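Putative nucleoprotein (Infectious salmon anemia virus, PDB 4EWC) encapsidates the negative-strand viral RNA, protecting it from nucleases and forming the ribonucleoprotein that serves as template for transcription and replication. Local coordinates at residues Ile422-Lys427 against Val573-Lys578; Cys444-Met449 against Asp458-Ala463; Leu408-Asp411 against Glu417-Cys420. All blocks are in the same frame, centred on the assembly; numbering follows the deposited sequence.

Contact 1. Residues Ile422-Lys427 against Val573-Lys578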
loop_
_atom_site.group_PDB
_atom_site.type_symbol
_atom_site.label_atom_id
_atom_site.label_comp_id
_atom_site.label_asym_id
_atom_site.label_seq_id
_atom_site.Cartn_x
_atom_site.Cartn_y
_atom_site.Cartn_z
ATOM N N ILE A 422 -12.790 21.539 9.539
ATOM C CA ILE A 422 -11.936 22.693 9.803
ATOM C C ILE A 422 -10.799 22.752 8.785
ATOM O O ILE A 422 -10.455 23.830 8.281
ATOM C CB ILE A 422 -11.394 22.678 11.239
ATOM C CG1 ILE A 422 -12.525 22.990 12.210
ATOM C CG2 ILE A 422 -10.249 23.688 11.413
ATOM C CD1 ILE A 422 -12.146 22.808 13.639
ATOM N N CYS A 423 -10.243 21.580 8.471
ATOM C CA CYS A 423 -9.180 21.462 7.477
ATOM C C CYS A 423 -9.580 22.046 6.139
ATOM O O CYS A 423 -8.860 22.876 5.590
ATOM C CB CYS A 423 -8.776 20.000 7.270
ATOM S SG CYS A 423 -7.722 19.281 8.565
ATOM N N ARG A 424 -10.707 21.593 5.602
ATOM C CA ARG A 424 -11.169 22.096 4.315
ATOM C C ARG A 424 -11.420 23.611 4.355
ATOM O O ARG A 424 -11.124 24.323 3.388
ATOM C CB ARG A 424 -12.417 21.345 3.847
ATOM C CG ARG A 424 -12.217 19.853 3.702
ATOM C CD ARG A 424 -13.427 19.157 3.107
ATOM N NE ARG A 424 -13.325 17.721 3.296
ATOM C CZ ARG A 424 -13.828 17.071 4.341
ATOM N NH1 ARG A 424 -14.490 17.730 5.286
ATOM N NH2 ARG A 424 -13.680 15.751 4.440
ATOM N N GLU A 425 -11.927 24.100 5.487
ATOM C CA GLU A 425 -12.320 25.506 5.622
ATOM C C GLU A 425 -11.155 26.494 5.705
ATOM O O GLU A 425 -11.068 27.423 4.901
ATOM C CB GLU A 425 -13.251 25.702 6.822
ATOM C CG GLU A 425 -14.135 26.956 6.744
ATOM C CD GLU A 425 -13.395 28.282 7.007
ATOM O OE1 GLU A 425 -12.459 28.313 7.853
ATOM O OE2 GLU A 425 -13.772 29.300 6.374
ATOM N N ALA A 426 -10.275 26.320 6.687
ATOM C CA ALA A 426 -9.171 27.255 6.864
ATOM C C ALA A 426 -8.160 27.172 5.717
ATOM O O ALA A 426 -8.153 26.230 4.914
ATOM C CB ALA A 426 -8.480 27.052 8.197
ATOM N N LYS A 427 -7.317 28.192 5.658
ATOM C CA LYS A 427 -6.307 28.322 4.637
ATOM C C LYS A 427 -4.940 28.309 5.313
ATOM O O LYS A 427 -4.259 29.332 5.397
ATOM C CB LYS A 427 -6.528 29.594 3.822
ATOM C CG LYS A 427 -7.704 29.496 2.839
ATOM C CD LYS A 427 -8.085 30.861 2.247
ATOM C CE LYS A 427 -9.191 30.744 1.189
ATOM N NZ LYS A 427 -10.441 30.093 1.695
ATOM N N VAL A 573 -13.673 8.407 4.775
ATOM C CA VAL A 573 -14.884 9.185 4.595
ATOM C C VAL A 573 -14.576 10.610 4.142
ATOM O O VAL A 573 -13.814 11.324 4.789
ATOM C CB VAL A 573 -15.743 9.168 5.904
ATOM C CG1 VAL A 573 -16.913 10.067 5.799
ATOM C CG2 VAL A 573 -16.200 7.754 6.219
ATOM N N GLY A 574 -15.136 10.996 2.998
ATOM C CA GLY A 574 -15.127 12.382 2.561
ATOM C C GLY A 574 -16.550 12.921 2.634
ATOM O O GLY A 574 -17.499 12.178 2.885
ATOM N N GLU A 575 -16.719 14.216 2.422
ATOM C CA GLU A 575 -18.063 14.790 2.395
ATOM C C GLU A 575 -18.832 14.302 1.168
ATOM O O GLU A 575 -20.057 14.261 1.173
ATOM C CB GLU A 575 -17.965 16.305 2.368
ATOM C CG GLU A 575 -16.866 16.778 1.447
ATOM C CD GLU A 575 -16.797 18.273 1.374
ATOM O OE1 GLU A 575 -17.743 18.917 1.884
ATOM O OE2 GLU A 575 -15.809 18.798 0.808
ATOM N N GLN A 576 -18.104 13.933 0.120
ATOM C CA GLN A 576 -18.725 13.427 -1.097
ATOM C C GLN A 576 -19.149 11.964 -0.944
ATOM O O GLN A 576 -19.859 11.433 -1.794
ATOM C CB GLN A 576 -17.772 13.583 -2.292
ATOM N N GLY A 577 -18.709 11.316 0.132
ATOM C CA GLY A 577 -19.064 9.931 0.375
ATOM C C GLY A 577 -18.040 9.083 1.125
ATOM O O GLY A 577 -17.193 9.584 1.851
ATOM N N LYS A 578 -18.118 7.772 0.933
ATOM C CA LYS A 578 -17.349 6.810 1.721
ATOM C C LYS A 578 -16.628 5.828 0.803
ATOM O O LYS A 578 -17.195 5.385 -0.192
ATOM C CB LYS A 578 -18.304 6.048 2.645
ATOM C CG LYS A 578 -17.640 5.415 3.839
ATOM C CD LYS A 578 -18.646 4.816 4.813
ATOM C CE LYS A 578 -19.463 3.733 4.162
ATOM N NZ LYS A 578 -20.013 2.811 5.202
#
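A long salt bridge joins R424 to E575, with NE of R424 standing 3.7 Å from OE2 of E575. OE2 sits above the guanidinium, not in its plane, and no N-H of the arginine is aimed at it, which makes the attraction one of charge alone. The carboxylate comes over one face of the guanidinium instead of docking at its edge, and the two planes are 31° apart. Long arginine and glutamate chains suit this place at the protein surface, where they span a backbone separation of 10.2 Å between CA of R424 and CA of E575. The side chains run past each other in opposite directions, bringing OE2 of E575 to 3.3 Å from the methylene CD of R424 as well. For E575 this depends on a chi1 of 41°, which sets CG between the backbone N and the carbonyl carbon, while the rest of the chain extends toward the arginine. R424, extended from CG to NE, reaches out from the last turn of helix 417-425. Its NH2 continues past the carboxylate and comes within 4.1 Å of CA of G574, and it also makes a weak hydrogen bond to the carbonyl of V497.

The acidic partner sits on a beta hairpin. Strands 568-574 and 577-583 are antiparallel and are joined by a type I turn from G574 to G577, with E575 and Q576 at its two central positions. The turn is closed by a pair of backbone hydrogen bonds, G574 N to G577 O at 2.7 Å and G577 N to G574 O at 3.1 Å. Glycine suits the end of this turn, because a phi of 149° at G577 is accommodated by a residue that lacks a CB.

Contact 2. Residues Cys444-Met449 against Asp458-Ala463; sequences CVAVSM and DIIENA
I460 carries this contact against A446 and V447, and its branches divide the work. From CA the bond to CB points neither straight at helix 438-449 nor away from it, and CB serves as the fork. CG1 lies anti to the carbonyl carbon (chi1 -67°), leaving the methyl CG2 anti to the backbone N, where it meets CB of A446 at 3.7 Å. The other arm runs through CG1, and its end, CD1, comes back to the same alanine, 3.9 Å from A446 CB. CD1 also touches CG2 of V447 at 3.8 Å, the isoleucine and valine crossing obliquely. The two ends of I460 therefore share one methyl group, and only CD1 reaches on to V447.

A446 turns its CB toward the opposing helix, and being so small it lets the backbones approach to 5.7 Å between CA of A446 and CA of I460. Helices 438-449 and 457-463 are consecutive in the chain, joined by a short connection, and their buried sides pack together here within the C-terminal family region of the orthomyxovirus nucleoprotein.

N462 and D458, on helix 457-463, make their polar bonds apart from this apolar face. ND2 of N462 turns back on its own helix and donates to O of D458 at 2.8 Å, nearly straight at 168°. The same oxygen takes N462 N from the opposite face of its plane, so a single carbonyl serves two donors. The carboxylate of D458 forms a salt bridge with R469 and a hydrogen bond with S584. Across the two segments no hydrogen bond or charge pair forms; cohesion rests on dispersion and the exclusion of water, which depends on how closely the methyl groups fit.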
loop_
_atom_site.group_PDB
_atom_site.type_symbol
_atom_site.label_atom_id
_atom_site.label_comp_id
_atom_site.label_asym_id
_atom_site.label_seq_id
_atom_site.Cartn_x
_atom_site.Cartn_y
_atom_site.Cartn_z
ATOM N N CYS A 444 3.326 15.050 8.168
ATOM C CA CYS A 444 3.368 15.506 9.550
ATOM C C CYS A 444 1.986 15.900 10.068
ATOM O O CYS A 444 1.676 15.766 11.257
ATOM C CB CYS A 444 4.321 16.691 9.668
ATOM S SG CYS A 444 6.008 16.169 9.656
ATOM N N VAL A 445 1.178 16.407 9.147
ATOM C CA VAL A 445 -0.186 16.763 9.398
ATOM C C VAL A 445 -1.005 15.487 9.592
ATOM O O VAL A 445 -1.757 15.372 10.562
ATOM C CB VAL A 445 -0.733 17.605 8.213
ATOM C CG1 VAL A 445 -2.279 17.641 8.185
ATOM C CG2 VAL A 445 -0.166 19.008 8.269
ATOM N N ALA A 446 -0.857 14.546 8.657
ATOM C CA ALA A 446 -1.568 13.284 8.692
ATOM C C ALA A 446 -1.337 12.602 10.023
ATOM O O ALA A 446 -2.284 12.205 10.714
ATOM C CB ALA A 446 -1.101 12.384 7.567
ATOM N N VAL A 447 -0.063 12.467 10.377
ATOM C CA VAL A 447 0.321 11.818 11.618
ATOM C C VAL A 447 -0.327 12.484 12.862
ATOM O O VAL A 447 -0.832 11.796 13.729
ATOM C CB VAL A 447 1.858 11.660 11.704
ATOM C CG1 VAL A 447 2.349 11.583 13.147
ATOM C CG2 VAL A 447 2.290 10.438 10.911
ATOM N N SER A 448 -0.356 13.806 12.936
ATOM C CA SER A 448 -1.031 14.451 14.049
ATOM C C SER A 448 -2.565 14.271 14.037
ATOM O O SER A 448 -3.211 14.083 15.101
ATOM C CB SER A 448 -0.640 15.915 14.155
ATOM O OG SER A 448 0.717 16.013 14.594
HETATM N N MSE A 449 -3.150 14.292 12.844
HETATM C CA MSE A 449 -4.586 14.049 12.738
HETATM C C MSE A 449 -5.024 12.710 13.340
HETATM O O MSE A 449 -6.061 12.631 13.992
HETATM C CB MSE A 449 -5.089 14.223 11.316
HETATM C CG MSE A 449 -5.141 15.683 10.903
HETATM SE SE MSE A 449 -5.931 15.864 9.125
HETATM C CE MSE A 449 -7.763 15.922 9.817
ATOM N N ASP A 458 -1.232 3.230 4.410
ATOM C CA ASP A 458 -2.387 3.361 3.531
ATOM C C ASP A 458 -3.346 4.403 4.084
ATOM O O ASP A 458 -3.856 5.247 3.345
ATOM C CB ASP A 458 -3.127 2.047 3.395
ATOM C CG ASP A 458 -2.294 0.973 2.733
ATOM O OD1 ASP A 458 -2.143 1.052 1.494
ATOM O OD2 ASP A 458 -1.816 0.041 3.445
ATOM N N ILE A 459 -3.582 4.336 5.392
ATOM C CA ILE A 459 -4.479 5.258 6.049
ATOM C C ILE A 459 -3.957 6.682 5.950
ATOM O O ILE A 459 -4.685 7.584 5.500
ATOM C CB ILE A 459 -4.738 4.899 7.525
ATOM C CG1 ILE A 459 -5.375 3.525 7.638
ATOM C CG2 ILE A 459 -5.654 5.948 8.192
ATOM C CD1 ILE A 459 -5.686 3.118 9.076
ATOM N N ILE A 460 -2.711 6.873 6.391
ATOM C CA ILE A 460 -1.994 8.145 6.240
ATOM C C ILE A 460 -2.158 8.707 4.834
ATOM O O ILE A 460 -2.534 9.861 4.660
ATOM C CB ILE A 460 -0.477 7.985 6.464
ATOM C CG1 ILE A 460 -0.175 7.624 7.922
ATOM C CG2 ILE A 460 0.233 9.245 6.068
ATOM C CD1 ILE A 460 -0.483 8.730 8.887
ATOM N N GLU A 461 -1.876 7.886 3.830
ATOM C CA GLU A 461 -1.954 8.362 2.457
ATOM C C GLU A 461 -3.368 8.815 2.093
ATOM O O GLU A 461 -3.554 9.862 1.477
ATOM C CB GLU A 461 -1.470 7.317 1.466
ATOM C CG GLU A 461 -1.380 7.833 0.056
ATOM C CD GLU A 461 0.001 8.377 -0.246
ATOM O OE1 GLU A 461 0.988 7.749 0.221
ATOM O OE2 GLU A 461 0.097 9.423 -0.946
ATOM N N ASN A 462 -4.374 8.035 2.465
ATOM C CA ASN A 462 -5.742 8.479 2.199
ATOM C C ASN A 462 -6.218 9.641 3.085
ATOM O O ASN A 462 -7.118 10.384 2.702
ATOM C CB ASN A 462 -6.722 7.318 2.281
ATOM C CG ASN A 462 -6.573 6.368 1.127
ATOM O OD1 ASN A 462 -7.371 6.383 0.182
ATOM N ND2 ASN A 462 -5.535 5.538 1.186
ATOM N N ALA A 463 -5.628 9.778 4.269
ATOM C CA ALA A 463 -6.056 10.806 5.195
ATOM C C ALA A 463 -5.672 12.194 4.677
ATOM O O ALA A 463 -6.503 13.088 4.627
ATOM C CB ALA A 463 -5.489 10.561 6.579
#

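Contact 3. Residues Leu408-Asp411 against Glu417-Cys420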
loop_
_atom_site.group_PDB
_atom_site.type_symbol
_atom_site.label_atom_id
_atom_site.label_comp_id
_atom_site.label_asym_id
_atom_site.label_seq_id
_atom_site.Cartn_x
_atom_site.Cartn_y
_atom_site.Cartn_z
ATOM N N LEU A 408 -17.684 24.706 19.815
ATOM C CA LEU A 408 -18.307 24.196 21.029
ATOM C C LEU A 408 -19.172 22.976 20.764
ATOM O O LEU A 408 -19.249 22.082 21.603
ATOM C CB LEU A 408 -19.101 25.293 21.733
ATOM C CG LEU A 408 -18.229 26.489 22.120
ATOM C CD1 LEU A 408 -19.064 27.530 22.848
ATOM C CD2 LEU A 408 -17.009 26.054 22.959
ATOM N N ALA A 409 -19.796 22.917 19.592
ATOM C CA ALA A 409 -20.684 21.794 19.287
ATOM C C ALA A 409 -19.974 20.680 18.516
ATOM O O ALA A 409 -20.614 19.829 17.913
ATOM C CB ALA A 409 -21.913 22.274 18.524
HETATM N N MSE A 410 -18.647 20.691 18.522
HETATM C CA MSE A 410 -17.923 19.709 17.737
HETATM C C MSE A 410 -17.461 18.518 18.565
HETATM O O MSE A 410 -17.308 18.619 19.783
HETATM C CB MSE A 410 -16.764 20.353 16.988
HETATM C CG MSE A 410 -17.180 20.960 15.670
HETATM SE SE MSE A 410 -15.739 22.013 14.929
HETATM C CE MSE A 410 -16.371 22.233 13.082
ATOM N N ASP A 411 -17.271 17.384 17.901
ATOM C CA ASP A 411 -16.802 16.185 18.569
ATOM C C ASP A 411 -15.503 15.745 17.926
ATOM O O ASP A 411 -15.471 15.336 16.748
ATOM C CB ASP A 411 -17.846 15.071 18.466
ATOM C CG ASP A 411 -17.583 13.947 19.427
ATOM O OD1 ASP A 411 -16.432 13.831 19.922
ATOM O OD2 ASP A 411 -18.520 13.167 19.701
ATOM N N GLU A 417 -14.251 13.734 11.538
ATOM C CA GLU A 417 -15.157 14.547 10.708
ATOM C C GLU A 417 -15.042 16.057 10.938
ATOM O O GLU A 417 -14.856 16.817 10.004
ATOM C CB GLU A 417 -16.616 14.133 10.883
ATOM C CG GLU A 417 -17.569 14.920 10.013
ATOM C CD GLU A 417 -18.993 14.378 10.052
ATOM O OE1 GLU A 417 -19.805 14.894 10.844
ATOM O OE2 GLU A 417 -19.302 13.445 9.285
ATOM N N ASP A 418 -15.165 16.483 12.180
ATOM C CA ASP A 418 -15.078 17.881 12.481
ATOM C C ASP A 418 -13.682 18.387 12.212
ATOM O O ASP A 418 -13.505 19.505 11.727
ATOM C CB ASP A 418 -15.528 18.169 13.917
ATOM C CG ASP A 418 -16.981 17.787 14.154
ATOM O OD1 ASP A 418 -17.756 17.725 13.174
ATOM O OD2 ASP A 418 -17.354 17.533 15.317
ATOM N N ALA A 419 -12.681 17.576 12.501
ATOM C CA ALA A 419 -11.308 17.956 12.144
ATOM C C ALA A 419 -11.172 18.182 10.642
ATOM O O ALA A 419 -10.550 19.146 10.232
ATOM C CB ALA A 419 -10.299 16.941 12.635
ATOM N N CYS A 420 -11.757 17.316 9.820
ATOM C CA CYS A 420 -11.662 17.532 8.379
ATOM C C CYS A 420 -12.446 18.789 7.911
ATOM O O CYS A 420 -12.008 19.499 6.997
ATOM C CB CYS A 420 -12.055 16.290 7.585
ATOM S SG CYS A 420 -10.995 14.816 7.876
#
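The side chains of D418 and M410, the latter present as selenomethionine, cross each other at an angle, with the aspartate turned so that OD2 faces the backbone of the loop. D418 CG lies anti to its carbonyl carbon (chi1 -62°), which directs the carboxylate from helix 417-425 back at residues 408-411. There OD2 accepts the backbone N-H of D411 at 2.6 Å, with an N-H...O angle of 164° and the donor meeting the oxygen nearly end-on to its C-O bond.

M410 passes across the aspartate. Its CB points at the helix, its CG lies 3.5 Å from CG of D418, and the extended chain beyond carries SE to 4.0 Å from CB of D418. A long unbranched apolar side chain suits this place, since its methylenes flank the acid while its selenium end follows the helix.

With CG anti to the backbone N, the carboxylate of D411 turns off from the aspartate, its OD1 6.0 Å from OD2 of D418. The first turn of the helix would probably favour the negative charge of D418, whose OD1 also has a long, weak ion pair with K421. D411 begins an Asx turn, OD1 accepting from M413 N, and its own N-H is bonded to D418, a first-turn residue of helix 417-425, into which this loop leads.

How the contacts relate
Helix 417-425 unites the set: its first turn takes part in contact 3 and its last turn in contact 1, while M449 of contact 2 packs on residues of both, its CE 3.6 Å from C423 SG and 3.9 Å from A419 CB. I422 CD1 also rests on M410 SE, joining contacts 1 and 3 directly. Place and chemistry go together. Contact 2, nearest the chain centre, is buried and wholly apolar; contact 3 is buried too, but pairs an aspartate with a backbone N-H; contact 1 lies at the surface and relies on a loose ion pair. Along the sequence, contact 2 is nested within the loop that contact 1 closes.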